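Local coordinates for protein group II chitinase (Ostrinia furnacalis, PDB 6JAV) that probably hydrolyses internal glycosidic bonds of chitin, this chain being a glycoside hydrolase family 18 catalytic domain of a much longer chitin-binding protein, at residues 229-234 with 338-343. Residues are numbered along the deposited sequence; the frame is centred on the assembly and turned at random.
Sequences YTIHYW and LNLGGG. With NAG (2-acetamido-2-deoxy-beta-D-glucopyranose), chain C.
On the outer layer of the family 18 TIM barrel, I231 and H232 of helix 227-236 meet L338 and L340, in the short link between helix 325-337 and strand 342-346. The touching surfaces are small and depend on side-chain ends. I231 offers one methyl to both leucines: CG2, on the branch turned to face them, lies 3.9 Å from CD1 of L340 and 4.0 Å from CD1 of L338. L340 presents its other methyl as well, with CD2 also 3.9 Å from I231 CG2, so the isoleucine branch sits against the fork of that leucine. At the next residue, the side chains of H232 and L338 cross at about a right angle, with NE2 of H232 3.8 Å from CD2 of L338. The imidazole also carries sugar over one face: C5 of the N-acetylglucosamine attached to N228 stands 4.0 Å above its plane, off the ring's centre and nearer its margin, while ND1 is hydrogen-bonded to the carbonyl O of N228, which would hold the ring's rotation. N339, between the two leucines, takes positive phi in the Schellman motif that closes helix 325-337. Beyond the contact, I231 continues onto V195 of strand 192-195 and onto I244 and M246 of strand 244-257, and G342 pairs through its backbone with M246, bringing strand 342-346 beside that strand.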
ATOM      1  N   TYR A 229     -13.243  -6.168  -8.872  1.00 10.92           N
ATOM      2  CA  TYR A 229     -14.203  -6.657  -7.884  1.00 11.20           C
ATOM      3  C   TYR A 229     -14.056  -5.895  -6.567  1.00 11.05           C
ATOM      4  O   TYR A 229     -15.043  -5.439  -5.977  1.00 11.45           O
ATOM      5  CB  TYR A 229     -14.018  -8.159  -7.637  1.00 12.48           C
ATOM      6  CG  TYR A 229     -15.037  -8.674  -6.648  1.00 13.60           C
ATOM      7  CD1 TYR A 229     -14.833  -8.570  -5.274  1.00 14.45           C
ATOM      8  CD2 TYR A 229     -16.230  -9.215  -7.099  1.00 15.07           C
ATOM      9  CE1 TYR A 229     -15.805  -8.997  -4.369  1.00 17.20           C
ATOM     10  CE2 TYR A 229     -17.191  -9.641  -6.204  1.00 19.34           C
ATOM     11  CZ  TYR A 229     -16.964  -9.533  -4.848  1.00 20.39           C
ATOM     12  OH  TYR A 229     -17.928  -9.963  -3.946  1.00 26.24           O
ATOM     13  N   THR A 230     -12.817  -5.769  -6.085  1.00 10.60           N
ATOM     14  CA  THR A 230     -12.575  -5.140  -4.788  1.00 10.72           C
ATOM     15  C   THR A 230     -13.119  -3.717  -4.738  1.00  9.02           C
ATOM     16  O   THR A 230     -13.743  -3.315  -3.747  1.00 10.26           O
ATOM     17  CB  THR A 230     -11.068  -5.125  -4.546  1.00  8.74           C
ATOM     18  OG1 THR A 230     -10.598  -6.462  -4.355  1.00 10.31           O
ATOM     19  CG2 THR A 230     -10.738  -4.279  -3.316  1.00 10.73           C
ATOM     20  N   ILE A 231     -12.813  -2.912  -5.750  1.00  9.91           N
ATOM     21  CA  ILE A 231     -13.233  -1.516  -5.722  1.00  9.90           C
ATOM     22  C   ILE A 231     -14.751  -1.415  -5.785  1.00 11.45           C
ATOM     23  O   ILE A 231     -15.374  -0.650  -5.032  1.00 11.52           O
ATOM     24  CB  ILE A 231     -12.528  -0.733  -6.852  1.00 10.06           C
ATOM     25  CG1 ILE A 231     -11.002  -0.691  -6.637  1.00 12.76           C
ATOM     26  CG2 ILE A 231     -13.142   0.666  -6.997  1.00 11.59           C
ATOM     27  CD1 ILE A 231     -10.581   0.031  -5.374  1.00 13.11           C
ATOM     28  N   HIS A 232     -15.376  -2.222  -6.646  1.00 11.46           N
ATOM     29  CA  HIS A 232     -16.832  -2.184  -6.691  1.00 11.87           C
ATOM     30  C   HIS A 232     -17.444  -2.700  -5.398  1.00 10.95           C
ATOM     31  O   HIS A 232     -18.506  -2.220  -4.989  1.00 13.07           O
ATOM     32  CB  HIS A 232     -17.312  -3.008  -7.880  1.00 12.87           C
ATOM     33  CG  HIS A 232     -17.270  -2.270  -9.180  1.00 13.70           C
ATOM     34  ND1 HIS A 232     -16.269  -2.440 -10.115  1.00 14.68           N
ATOM     35  CD2 HIS A 232     -18.124  -1.361  -9.709  1.00 18.51           C
ATOM     36  CE1 HIS A 232     -16.501  -1.657 -11.156  1.00 14.64           C
ATOM     37  NE2 HIS A 232     -17.626  -0.999 -10.940  1.00 18.62           N
ATOM     38  N   TYR A 233     -16.776  -3.628  -4.715  1.00  9.78           N
ATOM     39  CA  TYR A 233     -17.303  -4.156  -3.466  1.00 10.38           C
ATOM     40  C   TYR A 233     -17.246  -3.115  -2.353  1.00 10.51           C
ATOM     41  O   TYR A 233     -18.212  -2.950  -1.601  1.00 10.70           O
ATOM     42  CB  TYR A 233     -16.538  -5.415  -3.082  1.00 11.42           C
ATOM     43  CG  TYR A 233     -17.252  -6.236  -2.037  1.00 11.53           C
ATOM     44  CD1 TYR A 233     -18.498  -6.778  -2.304  1.00 13.42           C
ATOM     45  CD2 TYR A 233     -16.695  -6.467  -0.802  1.00 10.73           C
ATOM     46  CE1 TYR A 233     -19.167  -7.525  -1.352  1.00 15.46           C
ATOM     47  CE2 TYR A 233     -17.359  -7.231   0.163  1.00 13.36           C
ATOM     48  CZ  TYR A 233     -18.593  -7.743  -0.127  1.00 13.03           C
ATOM     49  OH  TYR A 233     -19.252  -8.509   0.823  1.00 16.05           O
ATOM     50  N   TRP A 234     -16.129  -2.374  -2.235  1.00 10.12           N
ATOM     51  CA  TRP A 234     -16.108  -1.258  -1.283  1.00  9.71           C
ATOM     52  C   TRP A 234     -17.253  -0.282  -1.544  1.00 10.83           C
ATOM     53  O   TRP A 234     -17.892   0.202  -0.598  1.00 11.31           O
ATOM     54  CB  TRP A 234     -14.724  -0.560  -1.282  1.00  9.61           C
ATOM     55  CG  TRP A 234     -13.760  -1.252  -0.383  1.00  8.32           C
ATOM     56  CD1 TRP A 234     -12.856  -2.215  -0.717  1.00  9.30           C
ATOM     57  CD2 TRP A 234     -13.606  -1.024   1.022  1.00  9.60           C
ATOM     58  NE1 TRP A 234     -12.157  -2.635   0.411  1.00 10.50           N
ATOM     59  CE2 TRP A 234     -12.617  -1.922   1.491  1.00  9.72           C
ATOM     60  CE3 TRP A 234     -14.251  -0.175   1.942  1.00 10.59           C
ATOM     61  CZ2 TRP A 234     -12.246  -1.995   2.842  1.00 10.25           C
ATOM     62  CZ3 TRP A 234     -13.864  -0.224   3.282  1.00 11.06           C
ATOM     63  CH2 TRP A 234     -12.863  -1.136   3.719  1.00 10.43           C
ATOM     64  N   LEU A 338     -14.255   5.435 -13.050  1.00 10.66           N
ATOM     65  CA  LEU A 338     -15.135   5.279 -11.892  1.00 11.81           C
ATOM     66  C   LEU A 338     -15.196   6.530 -11.030  1.00 10.72           C
ATOM     67  O   LEU A 338     -15.861   6.510  -9.982  1.00 11.98           O
ATOM     68  CB  LEU A 338     -14.675   4.094 -11.035  1.00 12.65           C
ATOM     69  CG  LEU A 338     -14.850   2.685 -11.624  1.00 13.76           C
ATOM     70  CD1 LEU A 338     -14.409   1.643 -10.610  1.00 16.19           C
ATOM     71  CD2 LEU A 338     -16.289   2.415 -12.044  1.00 22.96           C
ATOM     72  N   ASN A 339     -14.505   7.603 -11.424  1.00 10.11           N
ATOM     73  CA  ASN A 339     -14.469   8.854 -10.669  1.00  9.65           C
ATOM     74  C   ASN A 339     -13.983   8.659  -9.239  1.00 10.25           C
ATOM     75  O   ASN A 339     -14.452   9.340  -8.318  1.00 11.91           O
ATOM     76  CB  ASN A 339     -15.834   9.571 -10.694  1.00 11.27           C
ATOM     77  CG  ASN A 339     -16.158  10.077 -12.066  1.00 12.26           C
ATOM     78  OD1 ASN A 339     -15.487  10.973 -12.563  1.00 15.63           O
ATOM     79  ND2 ASN A 339     -17.163   9.484 -12.706  1.00 16.83           N
ATOM     80  N   LEU A 340     -13.035   7.728  -9.059  1.00 10.52           N
ATOM     81  CA  LEU A 340     -12.480   7.493  -7.737  1.00 10.15           C
ATOM     82  C   LEU A 340     -11.706   8.715  -7.265  1.00  9.30           C
ATOM     83  O   LEU A 340     -11.367   9.612  -8.044  1.00 11.44           O
ATOM     84  CB  LEU A 340     -11.562   6.266  -7.705  1.00 10.35           C
ATOM     85  CG  LEU A 340     -12.135   4.952  -8.223  1.00 10.92           C
ATOM     86  CD1 LEU A 340     -11.095   3.839  -8.102  1.00 11.71           C
ATOM     87  CD2 LEU A 340     -13.414   4.569  -7.465  1.00 11.36           C
ATOM     88  N   GLY A 341     -11.410   8.725  -5.959  1.00  9.70           N
ATOM     89  CA  GLY A 341     -10.670   9.824  -5.372  1.00 10.03           C
ATOM     90  C   GLY A 341      -9.267   9.957  -5.925  1.00  9.70           C
ATOM     91  O   GLY A 341      -8.720  11.059  -5.953  1.00 11.43           O
ATOM     92  N   GLY A 342      -8.672   8.855  -6.352  1.00 10.49           N
ATOM     93  CA  GLY A 342      -7.338   8.906  -6.957  1.00  9.77           C
ATOM     94  C   GLY A 342      -6.618   7.585  -6.798  1.00 10.38           C
ATOM     95  O   GLY A 342      -7.243   6.519  -6.742  1.00  9.77           O
ATOM     96  N   GLY A 343      -5.292   7.687  -6.730  1.00  9.33           N
ATOM     97  CA  GLY A 343      -4.439   6.520  -6.732  1.00  9.87           C
ATOM     98  C   GLY A 343      -3.533   6.568  -5.519  1.00 10.13           C
ATOM     99  O   GLY A 343      -3.367   7.607  -4.879  1.00 11.33           O
TER
HETATM  100  C1  NAG C2102     -15.997  -5.363 -12.898  1.00 24.22           C
HETATM  101  C2  NAG C2102     -16.421  -6.295 -14.023  1.00 22.95           C
HETATM  102  C3  NAG C2102     -17.936  -6.206 -14.246  1.00 28.63           C
HETATM  103  C4  NAG C2102     -18.684  -6.419 -12.933  1.00 39.40           C
HETATM  104  C5  NAG C2102     -18.165  -5.469 -11.862  1.00 41.33           C
HETATM  105  C6  NAG C2102     -18.796  -5.690 -10.500  1.00 32.43           C
HETATM  106  C7  NAG C2102     -15.000  -6.896 -15.943  1.00 26.23           C
HETATM  107  C8  NAG C2102     -15.064  -8.302 -15.443  1.00 32.23           C
HETATM  108  N2  NAG C2102     -15.692  -5.985 -15.244  1.00 26.54           N
HETATM  109  O3  NAG C2102     -18.316  -7.229 -15.159  1.00 36.10           O
HETATM  110  O4  NAG C2102     -20.085  -6.226 -13.100  1.00 43.06           O
HETATM  111  O5  NAG C2102     -16.750  -5.658 -11.717  1.00 26.87           O
HETATM  112  O6  NAG C2102     -18.302  -6.839  -9.818  1.00 31.71           O
HETATM  113  O7  NAG C2102     -14.377  -6.601 -16.954  1.00 40.77           O